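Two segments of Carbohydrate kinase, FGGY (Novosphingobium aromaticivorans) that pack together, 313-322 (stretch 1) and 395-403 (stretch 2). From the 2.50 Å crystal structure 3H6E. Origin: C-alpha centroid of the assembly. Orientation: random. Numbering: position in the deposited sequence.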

ATOM      1  N   ARG A 313     -12.452  19.348 -12.344  1.00 37.88           N
ATOM      2  CA  ARG A 313     -13.320  18.409 -13.042  1.00 36.46           C
ATOM      3  C   ARG A 313     -13.065  16.965 -12.599  1.00 35.45           C
ATOM      4  O   ARG A 313     -13.375  16.012 -13.315  1.00 34.59           O
ATOM      5  CB  ARG A 313     -13.173  18.581 -14.559  1.00 35.80           C
ATOM      6  CG  ARG A 313     -13.429  20.013 -15.018  1.00 37.15           C
ATOM      7  CD  ARG A 313     -13.529  20.130 -16.530  1.00 37.73           C
ATOM      8  NE  ARG A 313     -12.219  20.071 -17.170  1.00 39.90           N
ATOM      9  CZ  ARG A 313     -11.572  21.126 -17.659  1.00 39.13           C
ATOM     10  NH1 ARG A 313     -12.117  22.334 -17.596  1.00 37.11           N
ATOM     11  NH2 ARG A 313     -10.381  20.970 -18.223  1.00 37.24           N
ATOM     12  N   ARG A 314     -12.499  16.813 -11.404  1.00 36.65           N
ATOM     13  CA  ARG A 314     -12.340  15.499 -10.787  1.00 35.79           C
ATOM     14  C   ARG A 314     -13.688  14.790 -10.701  1.00 35.29           C
ATOM     15  O   ARG A 314     -14.678  15.372 -10.259  1.00 38.00           O
ATOM     16  CB  ARG A 314     -11.740  15.634  -9.388  1.00 34.89           C
ATOM     17  CG  ARG A 314     -10.226  15.542  -9.324  1.00 36.02           C
ATOM     18  CD  ARG A 314      -9.740  15.839  -7.913  1.00 38.19           C
ATOM     19  NE  ARG A 314      -8.556  15.066  -7.550  1.00 41.03           N
ATOM     20  CZ  ARG A 314      -7.312  15.536  -7.581  1.00 42.45           C
ATOM     21  NH1 ARG A 314      -7.084  16.784  -7.965  1.00 42.39           N
ATOM     22  NH2 ARG A 314      -6.297  14.757  -7.226  1.00 39.16           N
ATOM     23  N   VAL A 315     -13.720  13.526 -11.109  1.00 34.74           N
ATOM     24  CA  VAL A 315     -14.968  12.772 -11.184  1.00 33.86           C
ATOM     25  C   VAL A 315     -15.539  12.359  -9.823  1.00 35.23           C
ATOM     26  O   VAL A 315     -16.593  11.726  -9.760  1.00 33.53           O
ATOM     27  CB  VAL A 315     -14.804  11.509 -12.038  1.00 32.60           C
ATOM     28  CG1 VAL A 315     -14.329  11.873 -13.436  1.00 32.20           C
ATOM     29  CG2 VAL A 315     -13.840  10.538 -11.361  1.00 32.11           C
ATOM     30  N   ASP A 316     -14.851  12.710  -8.739  1.00 35.19           N
ATOM     31  CA  ASP A 316     -15.308  12.325  -7.405  1.00 36.58           C
ATOM     32  C   ASP A 316     -15.988  13.461  -6.635  1.00 38.05           C
ATOM     33  O   ASP A 316     -16.469  13.256  -5.517  1.00 37.55           O
ATOM     34  CB  ASP A 316     -14.161  11.731  -6.575  1.00 34.33           C
ATOM     35  CG  ASP A 316     -13.037  12.723  -6.325  1.00 36.31           C
ATOM     36  OD1 ASP A 316     -12.708  13.502  -7.245  1.00 36.76           O
ATOM     37  OD2 ASP A 316     -12.479  12.715  -5.207  1.00 34.82           O
ATOM     38  N   ILE A 317     -16.028  14.650  -7.232  1.00 38.41           N
ATOM     39  CA  ILE A 317     -16.695  15.801  -6.623  1.00 38.94           C
ATOM     40  C   ILE A 317     -18.169  15.509  -6.353  1.00 39.21           C
ATOM     41  O   ILE A 317     -18.947  15.277  -7.279  1.00 39.43           O
ATOM     42  CB  ILE A 317     -16.562  17.060  -7.501  1.00 41.94           C
ATOM     43  CG1 ILE A 317     -15.094  17.496  -7.578  1.00 42.49           C
ATOM     44  CG2 ILE A 317     -17.430  18.185  -6.956  1.00 38.89           C
ATOM     45  CD1 ILE A 317     -14.821  18.580  -8.605  1.00 40.56           C
ATOM     46  N   LYS A 318     -18.541  15.535  -5.077  1.00 39.26           N
ATOM     47  CA  LYS A 318     -19.850  15.050  -4.629  1.00 41.45           C
ATOM     48  C   LYS A 318     -21.075  15.646  -5.338  1.00 42.56           C
ATOM     49  O   LYS A 318     -21.813  14.916  -6.002  1.00 43.06           O
ATOM     50  CB  LYS A 318     -19.971  15.162  -3.105  1.00 42.53           C
ATOM     51  CG  LYS A 318     -18.982  14.275  -2.366  1.00 43.01           C
ATOM     52  CD  LYS A 318     -18.735  14.752  -0.949  1.00 43.30           C
ATOM     53  CE  LYS A 318     -17.489  14.100  -0.376  1.00 44.08           C
ATOM     54  NZ  LYS A 318     -16.325  14.252  -1.300  1.00 43.60           N
ATOM     55  N   PRO A 319     -21.303  16.965  -5.198  1.00 43.85           N
ATOM     56  CA  PRO A 319     -22.483  17.562  -5.838  1.00 41.57           C
ATOM     57  C   PRO A 319     -22.595  17.225  -7.323  1.00 41.14           C
ATOM     58  O   PRO A 319     -23.675  17.354  -7.899  1.00 40.67           O
ATOM     59  CB  PRO A 319     -22.253  19.063  -5.654  1.00 40.61           C
ATOM     60  CG  PRO A 319     -21.467  19.157  -4.399  1.00 44.17           C
ATOM     61  CD  PRO A 319     -20.555  17.955  -4.401  1.00 44.24           C
ATOM     62  N   ASP A 320     -21.496  16.786  -7.927  1.00 40.28           N
ATOM     63  CA  ASP A 320     -21.481  16.474  -9.352  1.00 40.34           C
ATOM     64  C   ASP A 320     -21.968  15.061  -9.667  1.00 40.67           C
ATOM     65  O   ASP A 320     -22.298  14.753 -10.814  1.00 42.95           O
ATOM     66  CB  ASP A 320     -20.076  16.665  -9.927  1.00 41.64           C
ATOM     67  CG  ASP A 320     -19.675  18.121 -10.018  1.00 43.51           C
ATOM     68  OD1 ASP A 320     -20.286  18.960  -9.323  1.00 46.55           O
ATOM     69  OD2 ASP A 320     -18.744  18.427 -10.790  1.00 44.93           O
ATOM     70  N   GLN A 321     -22.010  14.202  -8.654  1.00 38.52           N
ATOM     71  CA  GLN A 321     -22.320  12.788  -8.871  1.00 39.76           C
ATOM     72  C   GLN A 321     -23.595  12.519  -9.677  1.00 39.78           C
ATOM     73  O   GLN A 321     -23.560  11.757 -10.645  1.00 40.16           O
ATOM     74  CB  GLN A 321     -22.331  12.015  -7.548  1.00 39.66           C
ATOM     75  CG  GLN A 321     -20.961  11.920  -6.893  1.00 38.11           C
ATOM     76  CD  GLN A 321     -19.866  11.553  -7.884  1.00 39.18           C
ATOM     77  OE1 GLN A 321     -18.832  12.219  -7.954  1.00 39.20           O
ATOM     78  NE2 GLN A 321     -20.095  10.500  -8.665  1.00 34.88           N
ATOM     79  N   PRO A 322     -24.722  13.139  -9.286  1.00 40.56           N
ATOM     80  CA  PRO A 322     -25.979  12.871  -9.998  1.00 40.33           C
ATOM     81  C   PRO A 322     -25.885  13.205 -11.482  1.00 41.83           C
ATOM     82  O   PRO A 322     -26.384  12.445 -12.312  1.00 41.14           O
ATOM     83  CB  PRO A 322     -26.981  13.798  -9.306  1.00 38.77           C
ATOM     84  CG  PRO A 322     -26.406  14.038  -7.953  1.00 41.05           C
ATOM     85  CD  PRO A 322     -24.918  14.056  -8.149  1.00 42.02           C
ATOM     86  N   GLY A 395     -10.088   4.921  -0.961  1.00 24.49           N
ATOM     87  CA  GLY A 395      -9.460   6.047  -1.628  1.00 24.39           C
ATOM     88  C   GLY A 395     -10.500   7.020  -2.148  1.00 27.03           C
ATOM     89  O   GLY A 395     -11.698   6.814  -1.953  1.00 29.14           O
ATOM     90  N   ARG A 396     -10.054   8.074  -2.824  1.00 28.52           N
ATOM     91  CA  ARG A 396     -10.967   9.132  -3.250  1.00 28.48           C
ATOM     92  C   ARG A 396     -11.981   8.701  -4.310  1.00 28.91           C
ATOM     93  O   ARG A 396     -13.069   9.269  -4.397  1.00 32.10           O
ATOM     94  CB  ARG A 396     -10.197  10.381  -3.700  1.00 29.22           C
ATOM     95  CG  ARG A 396      -9.518  10.287  -5.056  1.00 30.47           C
ATOM     96  CD  ARG A 396      -8.850  11.618  -5.399  1.00 31.64           C
ATOM     97  NE  ARG A 396      -8.080  11.573  -6.640  1.00 32.53           N
ATOM     98  CZ  ARG A 396      -8.529  11.983  -7.823  1.00 34.01           C
ATOM     99  NH1 ARG A 396      -9.758  12.467  -7.945  1.00 34.08           N
ATOM    100  NH2 ARG A 396      -7.747  11.903  -8.893  1.00 37.72           N
ATOM    101  N   PHE A 397     -11.639   7.694  -5.106  1.00 29.18           N
ATOM    102  CA  PHE A 397     -12.523   7.258  -6.183  1.00 28.43           C
ATOM    103  C   PHE A 397     -13.661   6.369  -5.681  1.00 30.93           C
ATOM    104  O   PHE A 397     -14.427   5.813  -6.466  1.00 29.79           O
ATOM    105  CB  PHE A 397     -11.727   6.580  -7.299  1.00 29.50           C
ATOM    106  CG  PHE A 397     -10.873   7.535  -8.089  1.00 28.53           C
ATOM    107  CD1 PHE A 397     -11.379   8.173  -9.209  1.00 28.47           C
ATOM    108  CD2 PHE A 397      -9.570   7.807  -7.701  1.00 29.16           C
ATOM    109  CE1 PHE A 397     -10.606   9.055  -9.929  1.00 28.12           C
ATOM    110  CE2 PHE A 397      -8.791   8.689  -8.418  1.00 28.97           C
ATOM    111  CZ  PHE A 397      -9.309   9.314  -9.535  1.00 30.91           C
ATOM    112  N   ALA A 398     -13.761   6.247  -4.361  1.00 20.00           N
ATOM    113  CA  ALA A 398     -14.919   5.626  -3.730  1.00 20.00           C
ATOM    114  C   ALA A 398     -16.142   6.532  -3.811  1.00 20.00           C
ATOM    115  O   ALA A 398     -17.272   6.060  -3.869  1.00 32.52           O
ATOM    116  CB  ALA A 398     -14.610   5.277  -2.282  1.00 20.00           C
ATOM    117  N   GLU A 399     -15.888   7.839  -3.807  1.00 32.42           N
ATOM    118  CA  GLU A 399     -16.945   8.826  -3.967  1.00 33.51           C
ATOM    119  C   GLU A 399     -17.309   9.002  -5.436  1.00 33.40           C
ATOM    120  O   GLU A 399     -18.115   9.865  -5.781  1.00 36.02           O
ATOM    121  CB  GLU A 399     -16.526  10.171  -3.368  1.00 33.11           C
ATOM    122  CG  GLU A 399     -16.995  10.398  -1.937  1.00 37.13           C
ATOM    123  CD  GLU A 399     -16.152   9.664  -0.915  1.00 41.76           C
ATOM    124  OE1 GLU A 399     -14.983   9.348  -1.230  1.00 39.02           O
ATOM    125  OE2 GLU A 399     -16.659   9.411   0.205  1.00 41.06           O
ATOM    126  N   ALA A 400     -16.715   8.178  -6.296  1.00 32.89           N
ATOM    127  CA  ALA A 400     -16.975   8.246  -7.734  1.00 32.24           C
ATOM    128  C   ALA A 400     -18.102   7.299  -8.151  1.00 32.78           C
ATOM    129  O   ALA A 400     -17.853   6.186  -8.617  1.00 30.17           O
ATOM    130  CB  ALA A 400     -15.710   7.953  -8.519  1.00 29.92           C
ATOM    131  N   ASP A 401     -19.341   7.761  -7.985  1.00 33.47           N
ATOM    132  CA  ASP A 401     -20.534   6.954  -8.248  1.00 34.16           C
ATOM    133  C   ASP A 401     -20.512   6.175  -9.563  1.00 30.72           C
ATOM    134  O   ASP A 401     -20.913   5.015  -9.608  1.00 30.75           O
ATOM    135  CB  ASP A 401     -21.798   7.818  -8.173  1.00 34.34           C
ATOM    136  CG  ASP A 401     -22.463   7.755  -6.813  1.00 38.21           C
ATOM    137  OD1 ASP A 401     -22.881   6.649  -6.412  1.00 41.45           O
ATOM    138  OD2 ASP A 401     -22.577   8.807  -6.148  1.00 38.14           O
ATOM    139  N   VAL A 402     -20.061   6.810 -10.635  1.00 30.52           N
ATOM    140  CA  VAL A 402     -20.035   6.146 -11.930  1.00 31.21           C
ATOM    141  C   VAL A 402     -19.049   4.982 -11.916  1.00 30.96           C
ATOM    142  O   VAL A 402     -19.313   3.928 -12.498  1.00 31.13           O
ATOM    143  CB  VAL A 402     -19.667   7.118 -13.064  1.00 31.67           C
ATOM    144  CG1 VAL A 402     -19.740   6.413 -14.404  1.00 30.18           C
ATOM    145  CG2 VAL A 402     -20.592   8.338 -13.037  1.00 35.79           C
ATOM    146  N   PHE A 403     -17.919   5.173 -11.244  1.00 29.71           N
ATOM    147  CA  PHE A 403     -16.897   4.133 -11.163  1.00 31.15           C
ATOM    148  C   PHE A 403     -17.369   2.914 -10.373  1.00 29.26           C
ATOM    149  O   PHE A 403     -17.420   1.806 -10.907  1.00 28.53           O
ATOM    150  CB  PHE A 403     -15.602   4.681 -10.552  1.00 28.05           C
ATOM    151  CG  PHE A 403     -14.588   3.619 -10.239  1.00 28.49           C
ATOM    152  CD1 PHE A 403     -13.954   2.926 -11.256  1.00 28.93           C
ATOM    153  CD2 PHE A 403     -14.268   3.309  -8.924  1.00 30.51           C
ATOM    154  CE1 PHE A 403     -13.021   1.941 -10.968  1.00 29.63           C
ATOM    155  CE2 PHE A 403     -13.335   2.327  -8.632  1.00 27.23           C
ATOM    156  CZ  PHE A 403     -12.713   1.644  -9.657  1.00 26.35           C
TER
HETATM  157  O   HOH W   1     -10.630  12.344 -10.957  1.00 29.07           O

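Two stretches of one chain, at least 78 residues apart in sequence wherever they touch, bury 515 Å² between them. Stretch 1 folds through a type I turn from Arg-314 to Ile-317, its Ile-317 N held weakly by Arg-314 O at 3.4 Å, and enters a helix at its far end. After Gly-395, stretch 2 forms a 3-10 segment from Arg-396 to Ala-398; Ala-398 N donates to Gly-395 O and Glu-399 N to Arg-396 O, both at 3.2 Å; Ala-400 then takes the N-cap position of the following helix. The backbones come near each other where the CA atoms of Asp-316 and Ala-400 lie 4.4 Å apart.

The one direct hydrogen bond assigned across the interface is also its salt bridge: Arg-396 NH1 donates to Asp-316 OD1 at 3.2 Å, an approach near the guanidinium plane but weak, because the N-H...acceptor angle is only 123°. The same NH1 donates to a water at 3.1 Å, and that water accepts a weak bond from Val-315 N at 3.3 Å, so it links the stretches by accepting a hydrogen bond from each. Arg-314 NE lies over a face of the Arg-396 guanidinium, 2.9 Å from NH1; both atoms are donors and both groups are cationic, so this contact is no hydrogen bond, and the carboxylate of Asp-316 offsets some of the charge.

Deeper in, Val-315 CG2 meets the edge of the Phe-397 ring at CE1, 3.8 Å away, and lies 4.3 Å from Ala-400 CB, forming a small apolar patch. Asp-316 O packs against Glu-399 CB at 3.8 Å, while Lys-318, starting sideways, brings NZ within 4.0 Å of Glu-399 CG. The CA-to-CB bond of the buried Gln-321 points toward stretch 2, and its side chain packs against the backbone around Glu-399 and Asp-401; its amide orientation is uncertain.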